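Local coordinates for protein superoxide dismutase [Fe] (Methanothermobacter thermautotrophicus, PDB 1MA1) that destroys toxic superoxide radicals by converting them to hydrogen peroxide and dioxygen, using one bound iron ion per subunit of a homotetramer, at residues 186-189 / 190-194; 88-91 / 92-95; 116-119 / 120-124. All coordinates share one frame; numbering follows the deposited sequence.

Contact 1: residues 186-189 / 190-194; sequences EAFW and NIVNW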
loop_
_atom_site.group_PDB
_atom_site.type_symbol
_atom_site.label_atom_id
_atom_site.label_comp_id
_atom_site.label_asym_id
_atom_site.label_seq_id
_atom_site.Cartn_x
_atom_site.Cartn_y
_atom_site.Cartn_z
ATOM N N GLU A 186 11.057 17.442 -16.618
ATOM C CA GLU A 186 12.142 18.066 -17.364
ATOM C C GLU A 186 12.357 19.534 -16.968
ATOM O O GLU A 186 13.491 19.983 -16.816
ATOM C CB GLU A 186 11.861 17.953 -18.862
ATOM C CG GLU A 186 12.931 18.527 -19.740
ATOM C CD GLU A 186 14.297 17.996 -19.370
ATOM O OE1 GLU A 186 14.411 16.766 -19.131
ATOM O OE2 GLU A 186 15.260 18.811 -19.327
ATOM N N ALA A 187 11.273 20.281 -16.790
ATOM C CA ALA A 187 11.385 21.676 -16.364
ATOM C C ALA A 187 12.053 21.784 -14.995
ATOM O O ALA A 187 12.754 22.755 -14.708
ATOM C CB ALA A 187 10.009 22.331 -16.328
ATOM N N PHE A 188 11.844 20.765 -14.159
ATOM C CA PHE A 188 12.263 20.803 -12.765
ATOM C C PHE A 188 13.762 21.022 -12.657
ATOM O O PHE A 188 14.232 21.711 -11.751
ATOM C CB PHE A 188 11.867 19.497 -12.087
ATOM C CG PHE A 188 12.438 19.325 -10.709
ATOM C CD1 PHE A 188 12.019 20.136 -9.658
ATOM C CD2 PHE A 188 13.417 18.357 -10.465
ATOM C CE1 PHE A 188 12.573 19.983 -8.382
ATOM C CE2 PHE A 188 13.974 18.203 -9.196
ATOM C CZ PHE A 188 13.555 19.013 -8.152
ATOM N N TRP A 189 14.514 20.432 -13.580
ATOM C CA TRP A 189 15.971 20.473 -13.499
ATOM C C TRP A 189 16.523 21.873 -13.745
ATOM O O TRP A 189 17.692 22.146 -13.463
ATOM C CB TRP A 189 16.590 19.485 -14.491
ATOM C CG TRP A 189 16.222 18.074 -14.191
ATOM C CD1 TRP A 189 15.321 17.298 -14.862
ATOM C CD2 TRP A 189 16.709 17.276 -13.104
ATOM N NE1 TRP A 189 15.220 16.058 -14.260
ATOM C CE2 TRP A 189 16.058 16.021 -13.179
ATOM C CE3 TRP A 189 17.625 17.502 -12.072
ATOM C CZ2 TRP A 189 16.296 14.997 -12.263
ATOM C CZ3 TRP A 189 17.861 16.476 -11.154
ATOM C CH2 TRP A 189 17.197 15.241 -11.263
ATOM N N ASN A 190 15.675 22.762 -14.254
ATOM C CA ASN A 190 16.047 24.160 -14.409
ATOM C C ASN A 190 16.022 24.929 -13.097
ATOM O O ASN A 190 16.624 25.992 -12.995
ATOM C CB ASN A 190 15.117 24.851 -15.397
ATOM C CG ASN A 190 15.280 24.331 -16.801
ATOM O OD1 ASN A 190 16.328 24.511 -17.398
ATOM N ND2 ASN A 190 14.247 23.682 -17.335
ATOM N N ILE A 191 15.325 24.402 -12.098
ATOM C CA ILE A 191 15.128 25.150 -10.870
ATOM C C ILE A 191 15.557 24.403 -9.608
ATOM O O ILE A 191 15.300 24.868 -8.500
ATOM C CB ILE A 191 13.658 25.582 -10.742
ATOM C CG1 ILE A 191 12.723 24.385 -11.010
ATOM C CG2 ILE A 191 13.384 26.699 -11.724
ATOM C CD1 ILE A 191 11.267 24.635 -10.684
ATOM N N VAL A 192 16.217 23.256 -9.769
ATOM C CA VAL A 192 16.824 22.579 -8.626
ATOM C C VAL A 192 17.840 23.494 -7.941
ATOM O O VAL A 192 18.736 24.036 -8.585
ATOM C CB VAL A 192 17.565 21.272 -9.048
ATOM C CG1 VAL A 192 17.952 20.446 -7.810
ATOM C CG2 VAL A 192 16.688 20.469 -9.958
ATOM N N ASN A 193 17.706 23.651 -6.630
ATOM C CA ASN A 193 18.697 24.371 -5.838
ATOM C C ASN A 193 19.768 23.416 -5.295
ATOM O O ASN A 193 19.633 22.859 -4.199
ATOM C CB ASN A 193 18.008 25.090 -4.675
ATOM C CG ASN A 193 18.948 26.014 -3.911
ATOM O OD1 ASN A 193 20.164 25.853 -3.950
ATOM N ND2 ASN A 193 18.380 26.973 -3.195
ATOM N N TRP A 194 20.844 23.233 -6.055
ATOM C CA TRP A 194 21.889 22.303 -5.642
ATOM C C TRP A 194 22.647 22.769 -4.394
ATOM O O TRP A 194 23.167 21.946 -3.640
ATOM C CB TRP A 194 22.869 22.047 -6.796
ATOM C CG TRP A 194 22.270 21.234 -7.902
ATOM C CD1 TRP A 194 22.043 21.635 -9.194
ATOM C CD2 TRP A 194 21.757 19.898 -7.804
ATOM N NE1 TRP A 194 21.415 20.639 -9.895
ATOM C CE2 TRP A 194 21.227 19.560 -9.072
ATOM C CE3 TRP A 194 21.692 18.955 -6.768
ATOM C CZ2 TRP A 194 20.630 18.316 -9.332
ATOM C CZ3 TRP A 194 21.096 17.714 -7.024
ATOM C CH2 TRP A 194 20.574 17.412 -8.301
#
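V192 CG2 packs against both F188 and W189. It lies over one face of F188, 4.0 Å from the ring centroid and displaced toward the rim, a CH-pi contact. F188 CG is anti to the backbone N (chi1 171°), which brings the ring under that methyl. The same V192 CG2 meets W189 CE3 at 3.8 Å, obliquely to the indole, while CG1 covers the middle of the W194 ring within its own segment. The two indoles touch at their rims, W194 CZ2 lying 3.8 Å from W189 CZ3, near the planes of both rings.

I191 N donates to F188 O at 2.9 Å as the chain leaves the helix. N190 grips A187 O twice, with its backbone N at 3.0 Å and its side-chain ND2 at 3.2 Å, both from the same face of the carbonyl. CG beside the backbone N (chi1 -67°) folds the amide back for this second, more bent bond.

The indole nitrogens are paired outside the turn, W189 NE1 with S121 OG and W194 NE1 with G96 O. The aromatic cluster is thus apolar where its rings meet V192, while the indole N-H groups and both N190 donors have acceptors around it.

Contact 2: residues 88-91 / 92-95; sequences MGPA and DECG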
loop_
_atom_site.group_PDB
_atom_site.type_symbol
_atom_site.label_atom_id
_atom_site.label_comp_id
_atom_site.label_asym_id
_atom_site.label_seq_id
_atom_site.Cartn_x
_atom_site.Cartn_y
_atom_site.Cartn_z
ATOM N N MET A 88 14.210 23.993 -4.467
ATOM C CA MET A 88 14.046 24.772 -5.698
ATOM C C MET A 88 14.404 26.241 -5.490
ATOM O O MET A 88 14.447 26.729 -4.365
ATOM C CB MET A 88 12.605 24.680 -6.219
ATOM C CG MET A 88 12.134 23.273 -6.559
ATOM S SD MET A 88 10.483 23.226 -7.340
ATOM C CE MET A 88 9.434 23.417 -5.937
ATOM N N GLY A 89 14.662 26.938 -6.589
ATOM C CA GLY A 89 14.751 28.378 -6.559
ATOM C C GLY A 89 14.733 28.965 -7.962
ATOM O O GLY A 89 14.600 28.235 -8.945
ATOM N N PRO A 90 14.863 30.295 -8.090
ATOM C CA PRO A 90 14.914 31.002 -9.374
ATOM C C PRO A 90 15.881 30.343 -10.365
ATOM O O PRO A 90 17.002 29.971 -10.008
ATOM C CB PRO A 90 15.388 32.398 -8.970
ATOM C CG PRO A 90 14.840 32.565 -7.627
ATOM C CD PRO A 90 15.117 31.232 -6.983
ATOM N N ALA A 91 15.451 30.217 -11.615
ATOM C CA ALA A 91 16.227 29.484 -12.614
ATOM C C ALA A 91 17.615 30.089 -12.843
ATOM O O ALA A 91 18.584 29.380 -13.127
ATOM C CB ALA A 91 15.465 29.432 -13.920
ATOM N N ASP A 92 17.709 31.402 -12.709
ATOM C CA ASP A 92 18.943 32.110 -12.986
ATOM C C ASP A 92 19.889 32.072 -11.795
ATOM O O ASP A 92 20.988 32.609 -11.857
ATOM C CB ASP A 92 18.626 33.553 -13.350
ATOM C CG ASP A 92 17.712 34.208 -12.336
ATOM O OD1 ASP A 92 18.217 34.821 -11.369
ATOM O OD2 ASP A 92 16.472 34.082 -12.496
ATOM N N GLU A 93 19.464 31.431 -10.713
ATOM C CA GLU A 93 20.355 31.206 -9.589
ATOM C C GLU A 93 20.564 29.720 -9.375
ATOM O O GLU A 93 21.406 29.317 -8.588
ATOM C CB GLU A 93 19.781 31.847 -8.330
ATOM C CG GLU A 93 19.848 33.368 -8.315
ATOM C CD GLU A 93 18.888 33.989 -7.291
ATOM O OE1 GLU A 93 18.863 33.528 -6.129
ATOM O OE2 GLU A 93 18.154 34.947 -7.642
ATOM N N CYS A 94 19.792 28.905 -10.085
ATOM C CA CYS A 94 19.717 27.485 -9.781
ATOM C C CYS A 94 19.831 26.665 -11.052
ATOM O O CYS A 94 20.269 27.163 -12.084
ATOM C CB CYS A 94 18.388 27.165 -9.083
ATOM S SG CYS A 94 18.170 27.930 -7.458
ATOM N N GLY A 95 19.420 25.405 -10.980
ATOM C CA GLY A 95 19.629 24.507 -12.098
ATOM C C GLY A 95 21.098 24.149 -12.187
ATOM O O GLY A 95 21.790 24.130 -11.162
#
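C94 carries its SG anti to the carbonyl carbon and beside its own N (chi1 -65°), an orientation that lays the sulfur against G89 and P90. In D92 the CG stands between N and the carbonyl carbon (chi1 51°), turning the carboxylate toward the proline ring. The longer side chain of E93 runs out extended and brings its own carboxylate to the same ring.

C94 SG lies 3.6 Å from G89 CA, where glycine has no side chain to intervene. The distance from C94 SG to P90 O is 3.5 Å, and C94 CB rests against that carbonyl oxygen as well. Along P90 the contacts are looser: E93 OE2 comes to 4.0 Å from P90 CB, and D92 OD2 stands 4.1 Å from the same carbon. The E93 side chain runs at a slant to the ring instead of lying along it.

The backbone here forms a type I beta turn, with A91 and D92 at its corners and E93 N bonded to P90 O at 2.9 Å. A weak bond of 3.3 Å from C94 N to A91 O follows one residue on, so that the chain keeps curling. This compact loop joins helix 64-86, from the alpha-hairpin of the iron/manganese superoxide dismutase fold, to helix 100-110. Backbone hydrogen bonds from G89 to I191 and from G95 to V192 tie both limbs of the loop to the turn before helix 194-202. The M88 side chain packs on Y16, I25 and I191, whereas the carboxylates of D92 and E93 belong to exposed residues, in surroundings that would probably favour their charged form.

Contact 3: residues 116-119 / 120-124; sequences FRKE and FSQAA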
loop_
_atom_site.group_PDB
_atom_site.type_symbol
_atom_site.label_atom_id
_atom_site.label_comp_id
_atom_site.label_asym_id
_atom_site.label_seq_id
_atom_site.Cartn_x
_atom_site.Cartn_y
_atom_site.Cartn_z
ATOM N N PHE A 116 22.343 9.675 -13.244
ATOM C CA PHE A 116 21.536 10.094 -12.105
ATOM C C PHE A 116 20.273 10.817 -12.536
ATOM O O PHE A 116 19.169 10.434 -12.156
ATOM C CB PHE A 116 22.318 11.024 -11.171
ATOM C CG PHE A 116 21.447 11.725 -10.178
ATOM C CD1 PHE A 116 20.812 11.014 -9.162
ATOM C CD2 PHE A 116 21.202 13.088 -10.297
ATOM C CE1 PHE A 116 19.949 11.644 -8.283
ATOM C CE2 PHE A 116 20.332 13.745 -9.419
ATOM C CZ PHE A 116 19.704 13.021 -8.410
ATOM N N ARG A 117 20.460 11.874 -13.316
ATOM C CA ARG A 117 19.376 12.731 -13.758
ATOM C C ARG A 117 18.309 11.863 -14.393
ATOM O O ARG A 117 17.117 12.093 -14.204
ATOM C CB ARG A 117 19.920 13.733 -14.776
ATOM C CG ARG A 117 19.005 14.868 -15.165
ATOM C CD ARG A 117 19.735 15.705 -16.187
ATOM N NE ARG A 117 19.009 16.917 -16.555
ATOM C CZ ARG A 117 17.928 16.958 -17.338
ATOM N NH1 ARG A 117 17.429 15.835 -17.866
ATOM N NH2 ARG A 117 17.326 18.131 -17.569
ATOM N N LYS A 118 18.745 10.850 -15.132
ATOM C CA LYS A 118 17.827 10.032 -15.906
ATOM C C LYS A 118 17.074 9.066 -15.001
ATOM O O LYS A 118 15.856 8.945 -15.090
ATOM C CB LYS A 118 18.602 9.245 -16.959
ATOM C CG LYS A 118 17.741 8.326 -17.813
ATOM C CD LYS A 118 18.627 7.316 -18.518
ATOM C CE LYS A 118 17.836 6.423 -19.445
ATOM N NZ LYS A 118 18.726 5.411 -20.047
ATOM N N GLU A 119 17.812 8.381 -14.132
ATOM C CA GLU A 119 17.198 7.465 -13.185
ATOM C C GLU A 119 16.210 8.200 -12.278
ATOM O O GLU A 119 15.083 7.738 -12.076
ATOM C CB GLU A 119 18.269 6.766 -12.339
ATOM C CG GLU A 119 18.943 5.602 -13.032
ATOM C CD GLU A 119 19.887 4.840 -12.115
ATOM O OE1 GLU A 119 19.614 4.815 -10.896
ATOM O OE2 GLU A 119 20.889 4.256 -12.608
ATOM N N PHE A 120 16.627 9.351 -11.746
ATOM C CA PHE A 120 15.767 10.146 -10.866
ATOM C C PHE A 120 14.510 10.580 -11.616
ATOM O O PHE A 120 13.420 10.632 -11.046
ATOM C CB PHE A 120 16.507 11.392 -10.378
ATOM C CG PHE A 120 15.857 12.058 -9.202
ATOM C CD1 PHE A 120 16.031 11.552 -7.912
ATOM C CD2 PHE A 120 15.056 13.182 -9.380
ATOM C CE1 PHE A 120 15.419 12.151 -6.823
ATOM C CE2 PHE A 120 14.432 13.797 -8.292
ATOM C CZ PHE A 120 14.611 13.283 -7.010
ATOM N N SER A 121 14.674 10.884 -12.902
ATOM C CA SER A 121 13.556 11.267 -13.744
ATOM C C SER A 121 12.588 10.119 -14.004
ATOM O O SER A 121 11.368 10.321 -13.998
ATOM C CB SER A 121 14.074 11.835 -15.067
ATOM O OG SER A 121 14.693 13.104 -14.874
ATOM N N GLN A 122 13.120 8.918 -14.219
ATOM C CA GLN A 122 12.268 7.750 -14.359
ATOM C C GLN A 122 11.513 7.471 -13.072
ATOM O O GLN A 122 10.346 7.044 -13.097
ATOM C CB GLN A 122 13.092 6.521 -14.706
ATOM C CG GLN A 122 13.832 6.551 -16.022
ATOM C CD GLN A 122 14.435 5.187 -16.352
ATOM O OE1 GLN A 122 15.467 5.106 -17.013
ATOM N NE2 GLN A 122 13.784 4.105 -15.897
ATOM N N ALA A 123 12.189 7.698 -11.952
ATOM C CA ALA A 123 11.578 7.485 -10.639
ATOM C C ALA A 123 10.389 8.398 -10.474
ATOM O O ALA A 123 9.368 7.980 -9.943
ATOM C CB ALA A 123 12.585 7.733 -9.558
ATOM N N ALA A 124 10.511 9.634 -10.956
ATOM C CA ALA A 124 9.400 10.583 -10.886
ATOM C C ALA A 124 8.300 10.226 -11.879
ATOM O O ALA A 124 7.123 10.132 -11.529
ATOM C CB ALA A 124 9.905 11.992 -11.149
#
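F116 to A124 form about two and a half turns of the regular alpha-helix 113-125, with F120 N bonded to F116 O at 2.8 Å and Q122 N to K118 O at 2.9 Å. On the buried side, F116 and F120 lie next to each other and point the same way. Their ring planes meet at 37°, neither stacked nor edge-to-face, with F116 CE1 3.9 Å from F120 CD1. F120 CB covers one face of the F116 ring toward its rim.

S121 turns its hydroxyl back along the helix, OG beside the backbone N (chi1 -70°), and S121 OG donates to R117 O at 2.7 Å. R117 O also accepts S121 N at 3.0 Å, from the opposite face of its plane. With its proton committed there, OG can accept from W189 NE1.

K118 and Q122 extend alongside each other, K118 CE reaching Q122 OE1 at 3.6 Å.

The helix is therefore amphipathic in its chemistry: F116 and F120 both meet L164, and F120 also L166, R117 pairs with E186 of helix 181-188, and the two arginine partners of the buried E119, R115 and R56 of the second subunit, would be expected to favour its ionised form.

In the fold
Contact 1 is buried, contact 3 partly so, and contact 2 lies at the surface. Contact 1, the end of helix 181-188 and the turn after it, neighbours the loop of contact 2, their centres about 7 Å apart, and backbone bonds join the two. Contact 1 meets helix 113-125 of contact 3 through side chains instead, W189 packing against F120. Contacts 2 and 3 do not touch, so 186-194 bridges them. Chemistry follows position: aromatic rings and methyls dominate 186-194, backbone turns and carboxylates 88-95, while 116-124 splits between phenylalanines facing the sheet and polar groups on its other flank, with E119, and more weakly K118 and Q122, reaching a second subunit.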